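Local coordinates for protein pertussis toxin-like subunit ArtA (Escherichia coli, PDB 4Z9D) that binds NAD and probably serves as the ADP-ribosyltransferase subunit of a pertussis-like AB5 toxin that inhibits trimeric G proteins, at residues Arg24-Asn29 with Ser40-Ser45; Asn31-Leu36 with Ile103-Phe108; Gln66-Ser71 with Gly75-Tyr80. The protein carries 2 engineered substitutions. All blocks are in the same frame, centred on the assembly; numbering follows the deposited sequence.

Interaction 1: Arg24-Asn29 with Ser40-Ser45. With NAD (nicotinamide-adenine-dinucleotide), chain F.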
loop_
_atom_site.group_PDB
_atom_site.type_symbol
_atom_site.label_atom_id
_atom_site.label_comp_id
_atom_site.label_asym_id
_atom_site.label_seq_id
_atom_site.Cartn_x
_atom_site.Cartn_y
_atom_site.Cartn_z
ATOM N N ARG A 24 -3.483 -0.690 10.121
ATOM C CA ARG A 24 -4.822 -0.113 10.209
ATOM C C ARG A 24 -4.849 1.242 9.506
ATOM O O ARG A 24 -3.885 2.009 9.581
ATOM C CB ARG A 24 -5.270 0.021 11.677
ATOM C CG ARG A 24 -6.641 0.682 11.846
ATOM C CD ARG A 24 -7.287 0.385 13.213
ATOM N NE ARG A 24 -7.539 -1.039 13.435
ATOM C CZ ARG A 24 -8.589 -1.719 12.974
ATOM N NH1 ARG A 24 -8.703 -3.008 13.254
ATOM N NH2 ARG A 24 -9.514 -1.132 12.224
ATOM N N SER A 25 -5.947 1.539 8.814
ATOM C CA SER A 25 -6.047 2.794 8.073
ATOM C C SER A 25 -6.110 3.967 9.040
ATOM O O SER A 25 -6.369 3.779 10.228
ATOM C CB SER A 25 -7.288 2.816 7.185
ATOM O OG SER A 25 -8.464 2.664 7.968
ATOM N N HIS A 26 -5.876 5.170 8.528
ATOM C CA HIS A 26 -5.994 6.383 9.343
ATOM C C HIS A 26 -7.428 6.611 9.819
ATOM O O HIS A 26 -7.670 7.001 10.965
ATOM C CB HIS A 26 -5.536 7.612 8.558
ATOM C CG HIS A 26 -4.068 7.644 8.284
ATOM N ND1 HIS A 26 -3.141 7.988 9.245
ATOM C CD2 HIS A 26 -3.366 7.404 7.149
ATOM C CE1 HIS A 26 -1.931 7.939 8.718
ATOM N NE2 HIS A 26 -2.038 7.591 7.451
ATOM N N GLY A 27 -8.385 6.373 8.932
ATOM C CA GLY A 27 -9.769 6.636 9.266
ATOM C C GLY A 27 -10.757 5.877 8.421
ATOM O O GLY A 27 -10.541 4.705 8.113
ATOM N N PHE A 28 -11.838 6.554 8.031
ATOM C CA PHE A 28 -12.926 5.885 7.314
ATOM C C PHE A 28 -13.336 6.631 6.052
ATOM O O PHE A 28 -14.381 6.349 5.478
ATOM C CB PHE A 28 -14.139 5.729 8.242
ATOM C CG PHE A 28 -13.857 4.891 9.452
ATOM C CD1 PHE A 28 -13.970 3.510 9.402
ATOM C CD2 PHE A 28 -13.443 5.486 10.635
ATOM C CE1 PHE A 28 -13.695 2.735 10.519
ATOM C CE2 PHE A 28 -13.163 4.727 11.753
ATOM C CZ PHE A 28 -13.287 3.352 11.704
ATOM N N ASN A 29 -12.506 7.577 5.620
ATOM C CA ASN A 29 -12.763 8.383 4.422
ATOM C C ASN A 29 -12.549 7.597 3.135
ATOM O O ASN A 29 -11.404 7.349 2.741
ATOM C CB ASN A 29 -11.851 9.628 4.429
ATOM C CG ASN A 29 -12.003 10.502 3.184
ATOM O OD1 ASN A 29 -12.807 10.225 2.288
ATOM N ND2 ASN A 29 -11.208 11.572 3.124
ATOM N N SER A 40 -5.298 12.384 1.872
ATOM C CA SER A 40 -5.981 11.903 3.061
ATOM C C SER A 40 -5.061 11.009 3.881
ATOM O O SER A 40 -5.487 10.392 4.860
ATOM C CB SER A 40 -7.257 11.144 2.686
ATOM O OG SER A 40 -6.961 10.058 1.825
ATOM N N CYS A 41 -3.791 10.960 3.490
ATOM C CA CYS A 41 -2.818 10.116 4.171
ATOM C C CYS A 41 -1.997 10.951 5.142
ATOM O O CYS A 41 -2.402 12.061 5.507
ATOM C CB CYS A 41 -1.922 9.405 3.160
ATOM S SG CYS A 41 -2.833 8.182 2.178
ATOM N N ALA A 42 -0.843 10.429 5.546
ATOM C CA ALA A 42 -0.077 11.024 6.642
ATOM C C ALA A 42 0.271 12.498 6.414
ATOM O O ALA A 42 0.293 13.285 7.356
ATOM C CB ALA A 42 1.190 10.226 6.877
ATOM N N ALA A 43 0.505 12.883 5.167
ATOM C CA ALA A 43 0.871 14.268 4.891
ATOM C C ALA A 43 -0.348 15.162 4.694
ATOM O O ALA A 43 -0.207 16.352 4.411
ATOM C CB ALA A 43 1.757 14.333 3.669
ATOM N N GLY A 44 -1.541 14.595 4.842
ATOM C CA GLY A 44 -2.766 15.331 4.571
ATOM C C GLY A 44 -3.769 15.305 5.708
ATOM O O GLY A 44 -3.409 15.559 6.855
ATOM N N SER A 45 -5.025 14.985 5.398
ATOM C CA SER A 45 -6.088 14.979 6.409
ATOM C C SER A 45 -6.025 13.774 7.345
ATOM O O SER A 45 -6.733 13.730 8.344
ATOM C CB SER A 45 -7.464 15.041 5.740
ATOM O OG SER A 45 -7.673 13.936 4.883
HETATM P PA NAD F . 0.450 6.361 5.019
HETATM O O1A NAD F . -0.388 5.134 5.016
HETATM O O2A NAD F . -0.071 7.602 5.648
HETATM O O5B NAD F . 1.882 5.952 5.681
HETATM C C5B NAD F . 2.944 6.882 5.951
HETATM C C4B NAD F . 3.407 6.650 7.405
HETATM O O4B NAD F . 2.358 7.043 8.340
HETATM C C3B NAD F . 3.573 5.181 7.649
HETATM O O3B NAD F . 4.862 4.773 7.097
HETATM C C2B NAD F . 3.604 5.188 9.150
HETATM O O2B NAD F . 4.762 5.895 9.560
HETATM C C1B NAD F . 2.397 6.093 9.445
HETATM N N9A NAD F . 1.018 5.488 9.434
HETATM C C8A NAD F . 0.223 5.041 8.463
HETATM N N7A NAD F . -0.925 4.647 9.020
HETATM C C5A NAD F . -0.854 4.868 10.336
HETATM C C6A NAD F . -1.723 4.658 11.342
HETATM N N6A NAD F . -2.900 4.131 11.016
HETATM N N1A NAD F . -1.430 4.957 12.618
HETATM C C2A NAD F . -0.182 5.512 12.897
HETATM N N3A NAD F . 0.709 5.720 11.835
HETATM C C4A NAD F . 0.351 5.395 10.582
HETATM O O3 NAD F . 0.846 6.725 3.534
HETATM P PN NAD F . 1.394 5.635 2.459
HETATM O O1N NAD F . 0.717 4.322 2.647
HETATM O O2N NAD F . 2.870 5.720 2.404
HETATM O O5D NAD F . 0.770 6.281 1.145
HETATM C C5D NAD F . 1.028 7.639 0.765
HETATM C C4D NAD F . 0.894 7.779 -0.754
HETATM O O4D NAD F . 1.754 6.723 -1.305
HETATM C C3D NAD F . -0.541 7.485 -1.231
HETATM O O3D NAD F . -0.817 8.167 -2.459
HETATM C C2D NAD F . -0.411 6.001 -1.514
HETATM O O2D NAD F . -1.463 5.541 -2.390
HETATM C C1D NAD F . 0.956 5.907 -2.181
HETATM N N1N NAD F . 1.419 4.474 -2.186
HETATM C C2N NAD F . 2.128 3.946 -1.078
HETATM C C3N NAD F . 2.537 2.613 -1.024
HETATM C C7N NAD F . 3.254 2.106 0.076
HETATM O O7N NAD F . 3.854 0.907 -0.067
HETATM N N7N NAD F . 3.349 2.852 1.180
HETATM C C4N NAD F . 2.228 1.785 -2.101
HETATM C C5N NAD F . 1.537 2.288 -3.202
HETATM C C6N NAD F . 1.118 3.614 -3.255
HETATM O O HOH W 1 -9.490 8.892 1.244
#

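Interaction 2: Asn31-Leu36 with Ile103-Phe108. With NAD (nicotinamide-adenine-dinucleotide), chain F.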
loop_
_atom_site.group_PDB
_atom_site.type_symbol
_atom_site.label_atom_id
_atom_site.label_comp_id
_atom_site.label_asym_id
_atom_site.label_seq_id
_atom_site.Cartn_x
_atom_site.Cartn_y
_atom_site.Cartn_z
ATOM N N ASN A 31 -12.974 8.498 -0.012
ATOM C CA ASN A 31 -12.710 9.265 -1.230
ATOM C C ASN A 31 -11.432 8.737 -1.855
ATOM O O ASN A 31 -10.332 9.082 -1.402
ATOM C CB ASN A 31 -12.585 10.766 -0.929
ATOM C CG ASN A 31 -12.454 11.617 -2.195
ATOM O OD1 ASN A 31 -11.761 11.248 -3.144
ATOM N ND2 ASN A 31 -13.143 12.755 -2.215
ATOM N N LEU A 32 -11.576 7.893 -2.874
ATOM C CA LEU A 32 -10.424 7.207 -3.459
ATOM C C LEU A 32 -9.448 8.175 -4.129
ATOM O O LEU A 32 -8.240 8.013 -4.012
ATOM C CB LEU A 32 -10.885 6.140 -4.472
ATOM C CG LEU A 32 -9.816 5.218 -5.079
ATOM C CD1 LEU A 32 -9.143 4.376 -4.010
ATOM C CD2 LEU A 32 -10.414 4.316 -6.148
ATOM N N GLN A 33 -9.956 9.186 -4.828
ATOM C CA GLN A 33 -9.056 10.123 -5.498
ATOM C C GLN A 33 -8.184 10.878 -4.495
ATOM O O GLN A 33 -7.009 11.120 -4.742
ATOM C CB GLN A 33 -9.829 11.099 -6.375
ATOM C CG GLN A 33 -8.913 11.778 -7.386
ATOM C CD GLN A 33 -9.652 12.287 -8.605
ATOM O OE1 GLN A 33 -9.089 13.003 -9.442
ATOM N NE2 GLN A 33 -10.921 11.930 -8.709
ATOM N N GLN A 34 -8.793 11.269 -3.380
ATOM C CA GLN A 34 -8.095 11.881 -2.257
ATOM C C GLN A 34 -6.968 10.986 -1.755
ATOM O O GLN A 34 -5.840 11.427 -1.538
ATOM C CB GLN A 34 -9.093 12.134 -1.125
ATOM C CG GLN A 34 -8.933 13.414 -0.372
ATOM C CD GLN A 34 -10.227 13.792 0.314
ATOM O OE1 GLN A 34 -10.489 13.363 1.432
ATOM N NE2 GLN A 34 -11.055 14.581 -0.366
ATOM N N HIS A 35 -7.280 9.714 -1.555
ATOM C CA HIS A 35 -6.268 8.776 -1.099
ATOM C C HIS A 35 -5.112 8.648 -2.099
ATOM O O HIS A 35 -3.938 8.718 -1.727
ATOM C CB HIS A 35 -6.892 7.410 -0.849
ATOM C CG HIS A 35 -5.880 6.347 -0.584
ATOM N ND1 HIS A 35 -5.277 6.180 0.647
ATOM C CD2 HIS A 35 -5.327 5.421 -1.404
ATOM C CE1 HIS A 35 -4.406 5.186 0.574
ATOM N NE2 HIS A 35 -4.428 4.701 -0.653
ATOM N N LEU A 36 -5.454 8.461 -3.371
ATOM C CA LEU A 36 -4.456 8.213 -4.397
ATOM C C LEU A 36 -3.518 9.413 -4.577
ATOM O O LEU A 36 -2.347 9.244 -4.943
ATOM C CB LEU A 36 -5.128 7.850 -5.722
ATOM C CG LEU A 36 -5.918 6.534 -5.769
ATOM C CD1 LEU A 36 -6.600 6.387 -7.113
ATOM C CD2 LEU A 36 -5.010 5.347 -5.512
ATOM N N ILE A 103 -16.786 11.634 -12.223
ATOM C CA ILE A 103 -15.561 12.104 -11.595
ATOM C C ILE A 103 -14.450 12.160 -12.661
ATOM O O ILE A 103 -14.320 11.259 -13.496
ATOM C CB ILE A 103 -15.152 11.197 -10.413
ATOM C CG1 ILE A 103 -16.266 11.157 -9.367
ATOM C CG2 ILE A 103 -13.840 11.652 -9.808
ATOM C CD1 ILE A 103 -16.601 12.512 -8.799
ATOM N N THR A 104 -13.656 13.224 -12.641
ATOM C CA THR A 104 -12.616 13.398 -13.649
ATOM C C THR A 104 -11.234 13.126 -13.089
ATOM O O THR A 104 -10.841 13.685 -12.067
ATOM C CB THR A 104 -12.619 14.817 -14.243
ATOM O OG1 THR A 104 -12.729 15.779 -13.189
ATOM C CG2 THR A 104 -13.766 14.985 -15.232
ATOM N N PHE A 105 -10.509 12.237 -13.754
ATOM C CA PHE A 105 -9.110 12.024 -13.438
ATOM C C PHE A 105 -8.274 12.741 -14.487
ATOM O O PHE A 105 -8.496 12.570 -15.680
ATOM C CB PHE A 105 -8.794 10.530 -13.390
ATOM C CG PHE A 105 -9.522 9.803 -12.291
ATOM C CD1 PHE A 105 -8.936 9.631 -11.050
ATOM C CD2 PHE A 105 -10.807 9.315 -12.497
ATOM C CE1 PHE A 105 -9.610 8.971 -10.034
ATOM C CE2 PHE A 105 -11.483 8.658 -11.494
ATOM C CZ PHE A 105 -10.886 8.488 -10.257
ATOM N N SER A 106 -7.324 13.549 -14.037
ATOM C CA SER A 106 -6.505 14.335 -14.950
ATOM C C SER A 106 -5.578 13.460 -15.772
ATOM O O SER A 106 -5.352 12.293 -15.438
ATOM C CB SER A 106 -5.691 15.347 -14.168
ATOM O OG SER A 106 -4.671 14.680 -13.455
ATOM N N GLY A 107 -5.013 14.031 -16.833
ATOM C CA GLY A 107 -4.033 13.319 -17.628
ATOM C C GLY A 107 -2.879 12.863 -16.758
ATOM O O GLY A 107 -2.335 11.773 -16.959
ATOM N N PHE A 108 -2.512 13.694 -15.784
ATOM C CA PHE A 108 -1.380 13.384 -14.922
ATOM C C PHE A 108 -1.696 12.210 -14.001
ATOM O O PHE A 108 -0.848 11.346 -13.770
ATOM C CB PHE A 108 -0.965 14.597 -14.097
ATOM C CG PHE A 108 0.178 14.317 -13.158
ATOM C CD1 PHE A 108 -0.049 14.154 -11.801
ATOM C CD2 PHE A 108 1.473 14.181 -13.637
ATOM C CE1 PHE A 108 0.990 13.880 -10.931
ATOM C CE2 PHE A 108 2.525 13.917 -12.772
ATOM C CZ PHE A 108 2.283 13.762 -11.419
HETATM P PA NAD F . 0.450 6.361 5.019
HETATM O O1A NAD F . -0.388 5.134 5.016
HETATM O O2A NAD F . -0.071 7.602 5.648
HETATM O O5B NAD F . 1.882 5.952 5.681
HETATM C C5B NAD F . 2.944 6.882 5.951
HETATM C C4B NAD F . 3.407 6.650 7.405
HETATM O O4B NAD F . 2.358 7.043 8.340
HETATM C C3B NAD F . 3.573 5.181 7.649
HETATM O O3B NAD F . 4.862 4.773 7.097
HETATM C C2B NAD F . 3.604 5.188 9.150
HETATM O O2B NAD F . 4.762 5.895 9.560
HETATM C C1B NAD F . 2.397 6.093 9.445
HETATM N N9A NAD F . 1.018 5.488 9.434
HETATM C C8A NAD F . 0.223 5.041 8.463
HETATM N N7A NAD F . -0.925 4.647 9.020
HETATM C C5A NAD F . -0.854 4.868 10.336
HETATM C C6A NAD F . -1.723 4.658 11.342
HETATM N N6A NAD F . -2.900 4.131 11.016
HETATM N N1A NAD F . -1.430 4.957 12.618
HETATM C C2A NAD F . -0.182 5.512 12.897
HETATM N N3A NAD F . 0.709 5.720 11.835
HETATM C C4A NAD F . 0.351 5.395 10.582
HETATM O O3 NAD F . 0.846 6.725 3.534
HETATM P PN NAD F . 1.394 5.635 2.459
HETATM O O1N NAD F . 0.717 4.322 2.647
HETATM O O2N NAD F . 2.870 5.720 2.404
HETATM O O5D NAD F . 0.770 6.281 1.145
HETATM C C5D NAD F . 1.028 7.639 0.765
HETATM C C4D NAD F . 0.894 7.779 -0.754
HETATM O O4D NAD F . 1.754 6.723 -1.305
HETATM C C3D NAD F . -0.541 7.485 -1.231
HETATM O O3D NAD F . -0.817 8.167 -2.459
HETATM C C2D NAD F . -0.411 6.001 -1.514
HETATM O O2D NAD F . -1.463 5.541 -2.390
HETATM C C1D NAD F . 0.956 5.907 -2.181
HETATM N N1N NAD F . 1.419 4.474 -2.186
HETATM C C2N NAD F . 2.128 3.946 -1.078
HETATM C C3N NAD F . 2.537 2.613 -1.024
HETATM C C7N NAD F . 3.254 2.106 0.076
HETATM O O7N NAD F . 3.854 0.907 -0.067
HETATM N N7N NAD F . 3.349 2.852 1.180
HETATM C C4N NAD F . 2.228 1.785 -2.101
HETATM C C5N NAD F . 1.537 2.288 -3.202
HETATM C C6N NAD F . 1.118 3.614 -3.255
#

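Interaction 3: Gln66-Ser71 with Gly75-Tyr80. With NAD (nicotinamide-adenine-dinucleotide), chain F.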
loop_
_atom_site.group_PDB
_atom_site.type_symbol
_atom_site.label_atom_id
_atom_site.label_comp_id
_atom_site.label_asym_id
_atom_site.label_seq_id
_atom_site.Cartn_x
_atom_site.Cartn_y
_atom_site.Cartn_z
ATOM N N GLN A 66 11.683 7.973 -2.303
ATOM C CA GLN A 66 10.911 9.199 -2.160
ATOM C C GLN A 66 10.841 9.616 -0.692
ATOM O O GLN A 66 11.072 10.779 -0.353
ATOM C CB GLN A 66 9.506 8.994 -2.740
ATOM C CG GLN A 66 8.583 10.196 -2.657
ATOM C CD GLN A 66 7.124 9.826 -2.896
ATOM O OE1 GLN A 66 6.812 8.709 -3.321
ATOM N NE2 GLN A 66 6.222 10.761 -2.612
ATOM N N TYR A 67 10.560 8.653 0.180
ATOM C CA TYR A 67 10.455 8.928 1.604
ATOM C C TYR A 67 11.814 9.225 2.231
ATOM O O TYR A 67 11.951 10.182 2.986
ATOM C CB TYR A 67 9.786 7.755 2.316
ATOM C CG TYR A 67 8.350 7.539 1.878
ATOM C CD1 TYR A 67 7.669 8.513 1.162
ATOM C CD2 TYR A 67 7.691 6.357 2.156
ATOM C CE1 TYR A 67 6.368 8.325 0.750
ATOM C CE2 TYR A 67 6.383 6.156 1.752
ATOM C CZ TYR A 67 5.728 7.143 1.047
ATOM O OH TYR A 67 4.424 6.958 0.634
ATOM N N TYR A 68 12.812 8.408 1.902
ATOM C CA TYR A 68 14.174 8.570 2.428
ATOM C C TYR A 68 14.789 9.925 2.109
ATOM O O TYR A 68 15.540 10.486 2.901
ATOM C CB TYR A 68 15.075 7.478 1.858
ATOM C CG TYR A 68 15.156 6.204 2.662
ATOM C CD1 TYR A 68 15.052 4.966 2.033
ATOM C CD2 TYR A 68 15.370 6.230 4.029
ATOM C CE1 TYR A 68 15.133 3.791 2.752
ATOM C CE2 TYR A 68 15.455 5.060 4.759
ATOM C CZ TYR A 68 15.340 3.842 4.112
ATOM O OH TYR A 68 15.429 2.670 4.831
ATOM N N SER A 69 14.472 10.453 0.940
ATOM C CA SER A 69 15.126 11.664 0.484
ATOM C C SER A 69 14.328 12.916 0.836
ATOM O O SER A 69 14.702 14.015 0.458
ATOM C CB SER A 69 15.382 11.590 -1.027
ATOM O OG SER A 69 14.172 11.626 -1.755
ATOM N N SER A 70 13.207 12.746 1.532
ATOM C CA SER A 70 12.393 13.896 1.903
ATOM C C SER A 70 12.958 14.547 3.169
ATOM O O SER A 70 13.476 13.862 4.052
ATOM C CB SER A 70 10.931 13.490 2.098
ATOM O OG SER A 70 10.763 12.691 3.244
ATOM N N SER A 71 12.868 15.873 3.241
ATOM C CA SER A 71 13.494 16.634 4.322
ATOM C C SER A 71 12.795 16.364 5.636
ATOM O O SER A 71 11.569 16.267 5.689
ATOM C CB SER A 71 13.481 18.131 4.022
ATOM O OG SER A 71 12.327 18.480 3.286
ATOM N N GLY A 75 14.919 7.858 10.509
ATOM C CA GLY A 75 14.428 6.558 10.919
ATOM C C GLY A 75 14.515 5.557 9.793
ATOM O O GLY A 75 15.211 5.789 8.812
ATOM N N ARG A 76 13.793 4.452 9.917
ATOM C CA ARG A 76 13.972 3.362 8.972
ATOM C C ARG A 76 12.694 3.045 8.230
ATOM O O ARG A 76 11.614 3.429 8.657
ATOM C CB ARG A 76 14.453 2.111 9.702
ATOM C CG ARG A 76 15.548 2.384 10.709
ATOM C CD ARG A 76 15.805 1.186 11.578
ATOM N NE ARG A 76 17.074 0.542 11.257
ATOM C CZ ARG A 76 18.241 0.876 11.802
ATOM N NH1 ARG A 76 18.303 1.854 12.703
ATOM N NH2 ARG A 76 19.348 0.235 11.446
ATOM N N LEU A 77 12.841 2.339 7.117
ATOM C CA LEU A 77 11.717 1.885 6.328
ATOM C C LEU A 77 11.851 0.388 6.155
ATOM O O LEU A 77 12.959 -0.145 6.088
ATOM C CB LEU A 77 11.672 2.575 4.968
ATOM C CG LEU A 77 11.373 4.061 4.978
ATOM C CD1 LEU A 77 11.502 4.613 3.565
ATOM C CD2 LEU A 77 9.976 4.264 5.519
ATOM N N TYR A 78 10.713 -0.286 6.097
ATOM C CA TYR A 78 10.661 -1.722 5.894
ATOM C C TYR A 78 9.773 -2.004 4.693
ATOM O O TYR A 78 8.806 -1.281 4.450
ATOM C CB TYR A 78 10.108 -2.436 7.134
ATOM C CG TYR A 78 10.894 -2.180 8.406
ATOM C CD1 TYR A 78 11.809 -3.103 8.876
ATOM C CD2 TYR A 78 10.692 -1.019 9.147
ATOM C CE1 TYR A 78 12.508 -2.885 10.041
ATOM C CE2 TYR A 78 11.394 -0.786 10.317
ATOM C CZ TYR A 78 12.304 -1.724 10.758
ATOM O OH TYR A 78 13.011 -1.505 11.922
ATOM N N ARG A 79 10.105 -3.040 3.934
ATOM C CA ARG A 79 9.201 -3.544 2.913
ATOM C C ARG A 79 8.526 -4.790 3.459
ATOM O O ARG A 79 9.202 -5.765 3.773
ATOM C CB ARG A 79 9.953 -3.870 1.616
ATOM C CG ARG A 79 9.050 -4.295 0.465
ATOM C CD ARG A 79 9.832 -4.707 -0.759
ATOM N NE ARG A 79 10.607 -5.929 -0.540
ATOM C CZ ARG A 79 11.934 -5.996 -0.522
ATOM N NH1 ARG A 79 12.661 -4.913 -0.731
ATOM N NH2 ARG A 79 12.533 -7.159 -0.320
ATOM N N TYR A 80 7.207 -4.750 3.593
ATOM C CA TYR A 80 6.448 -5.910 4.041
ATOM C C TYR A 80 5.856 -6.658 2.859
ATOM O O TYR A 80 5.342 -6.039 1.924
ATOM C CB TYR A 80 5.331 -5.478 5.000
ATOM C CG TYR A 80 5.828 -4.995 6.330
ATOM C CD1 TYR A 80 5.989 -5.885 7.391
ATOM C CD2 TYR A 80 6.144 -3.658 6.532
ATOM C CE1 TYR A 80 6.444 -5.450 8.615
ATOM C CE2 TYR A 80 6.620 -3.216 7.747
ATOM C CZ TYR A 80 6.761 -4.116 8.788
ATOM O OH TYR A 80 7.221 -3.679 10.009
HETATM P PA NAD F . 0.450 6.361 5.019
HETATM O O1A NAD F . -0.388 5.134 5.016
HETATM O O2A NAD F . -0.071 7.602 5.648
HETATM O O5B NAD F . 1.882 5.952 5.681
HETATM C C5B NAD F . 2.944 6.882 5.951
HETATM C C4B NAD F . 3.407 6.650 7.405
HETATM O O4B NAD F . 2.358 7.043 8.340
HETATM C C3B NAD F . 3.573 5.181 7.649
HETATM O O3B NAD F . 4.862 4.773 7.097
HETATM C C2B NAD F . 3.604 5.188 9.150
HETATM O O2B NAD F . 4.762 5.895 9.560
HETATM C C1B NAD F . 2.397 6.093 9.445
HETATM N N9A NAD F . 1.018 5.488 9.434
HETATM C C8A NAD F . 0.223 5.041 8.463
HETATM N N7A NAD F . -0.925 4.647 9.020
HETATM C C5A NAD F . -0.854 4.868 10.336
HETATM C C6A NAD F . -1.723 4.658 11.342
HETATM N N6A NAD F . -2.900 4.131 11.016
HETATM N N1A NAD F . -1.430 4.957 12.618
HETATM C C2A NAD F . -0.182 5.512 12.897
HETATM N N3A NAD F . 0.709 5.720 11.835
HETATM C C4A NAD F . 0.351 5.395 10.582
HETATM O O3 NAD F . 0.846 6.725 3.534
HETATM P PN NAD F . 1.394 5.635 2.459
HETATM O O1N NAD F . 0.717 4.322 2.647
HETATM O O2N NAD F . 2.870 5.720 2.404
HETATM O O5D NAD F . 0.770 6.281 1.145
HETATM C C5D NAD F . 1.028 7.639 0.765
HETATM C C4D NAD F . 0.894 7.779 -0.754
HETATM O O4D NAD F . 1.754 6.723 -1.305
HETATM C C3D NAD F . -0.541 7.485 -1.231
HETATM O O3D NAD F . -0.817 8.167 -2.459
HETATM C C2D NAD F . -0.411 6.001 -1.514
HETATM O O2D NAD F . -1.463 5.541 -2.390
HETATM C C1D NAD F . 0.956 5.907 -2.181
HETATM N N1N NAD F . 1.419 4.474 -2.186
HETATM C C2N NAD F . 2.128 3.946 -1.078
HETATM C C3N NAD F . 2.537 2.613 -1.024
HETATM C C7N NAD F . 3.254 2.106 0.076
HETATM O O7N NAD F . 3.854 0.907 -0.067
HETATM N N7N NAD F . 3.349 2.852 1.180
HETATM C C4N NAD F . 2.228 1.785 -2.101
HETATM C C5N NAD F . 1.537 2.288 -3.202
HETATM C C6N NAD F . 1.118 3.614 -3.255
#

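Interaction 1: Arg24-Asn29 with Ser40-Ser45
H26 reaches from one loop to the backbone of C41 and A42 in the other, and the two loops together grip a phosphate of NAD. Its CB points toward the second segment, and chi1 of -69° sets CG beside the backbone N, which brings the ring between the C41-A42 backbone and the adenine. CD2 passes obliquely 4.1 Å from C41 CA. Over one face lies the adenine, its N7A 3.3 Å above the ring plane and displaced toward the rim, nearest CE1 and NE2. At the tip NE2 donates a nearly straight bond (169°) to NAD O2A, 2.7 Å away and in the plane of the ring. The same phosphate oxygen accepts from A42 N at 2.9 Å on a more bent path (136°), so O2A is held by one donor from each segment, a compact example of an anion shared by two loops. R24 O receives only a weak bond from the adenine amino group N6A. Farther out, one water donates to N29 O and accepts from S40 OG, while the N29 amide bonds Q34. The first loop joins strand 23-24 to helix 32-37 and the second leads from that helix to strand 50-54; S40 and C41 pack on H35 of that helix, while the salt bridge of R24 to E123 ties the other end of the contact close to strand 124-125.

Interaction 2: Asn31-Leu36 with Ile103-Phe108
Q33 lays its terminal amide over one face of the F105 ring, the two planes only 14° apart. The overlap is offset toward the rim: Q33 CD stands 3.6 Å from F105 CE1, and the amide atom modelled as NE2 is 3.5 Å above the ring plane. That amide is probably turned over in the model, so which of its ends carries the oxygen remains doubtful. An extended chain, with chi1 of -162° turning CG away from the backbone N, carries the group from the helix across the ring. I103 CG2 lies beside the atom modelled as NE2, an apolar neighbour. The other end, modelled as OE1, lies 3.2 Å from T104 O, which could be a hydrogen bond if the amide were reversed. F105 also packs against V95, L98 and T99 of helix 92-100.

Both segments carry helix starts. N31 is the N-cap of the first, its OD1 accepting from Q34 N at 3.0 Å with the donor above the carbonyl plane, and S106 caps the second. Farther along the first helix, the H35 ring meets NAD O2D obliquely, with ND1 bonded to S48 and F50 packed edge-to-face; L36 O lies 3.1 Å from NAD O3D, a hydroxyl of the nicotinamide ribose. Chemically, the contact illustrates amide-on-aromatic stacking, in which the flat faces pack together while the polar atoms of the amide stay near T104 O, where a reversed amide could donate a bond.

Interaction 3: Gln66-Ser71 with Gly75-Tyr80
L77 and Y68 form the apolar centre of this junction between a helix end and a strand. A CH-pi contact links them: L77 CD1 sits 3.8 Å from the centroid of the Y68 ring, 9° off its normal and hence over the middle of the face. With chi1 of -67° and chi2 near 174°, the leucine stretches out from the strand and lays this methyl on the ring. The same methyl also packs 3.8 Å from Y67 CB, so that one branch fills the angle between consecutive helix residues. G75 O sits at the edge of the Y68 ring, 4.1 Å from Y68 CE2.

Polar links across the segments are sparse. L77 N makes a weak bond to Y68 OH, 3.5 Å long, whereas the stronger partner of that hydroxyl is L136 O. Within the first segment the helix ends in a local turn where Y67 O accepts from both S70 N and S70 OG, the latter at 2.8 Å.

Ligand binding falls to the other tyrosine: Y67 OH donates to NAD O2N at 2.7 Å, so neighbouring side chains divide their work, Y67 reaching the pyrophosphate and Y68 the sheet. Among its neighbours, helix 57-68 lies against strand 77-83, where L77 also touches A64. The strand runs between 6-11 and 130-139 in an antiparallel sheet, with L77 paired to L136 through the backbone, and the Y68 ring also stacks with Y138 of strand 130-139.

The three contacts all meet one NAD from different parts of a single ADP-ribosyltransferase-family fold. Interactions 1 and 2 have centres 16 Å apart and touch each other, and their segments alternate along the chain: helix 32-37, which carries part of interaction 2, lies between the two loops of interaction 1. Interaction 3 stands off, its centre 18 Å from interaction 1 and 24 Å from interaction 2, on helix 57-68 and strand 77-83; it follows interaction 1 in sequence and falls between the two segments of interaction 2. The dinucleotide is thus gripped from two flanks, an instance of a pocket assembled from distant stretches of one chain.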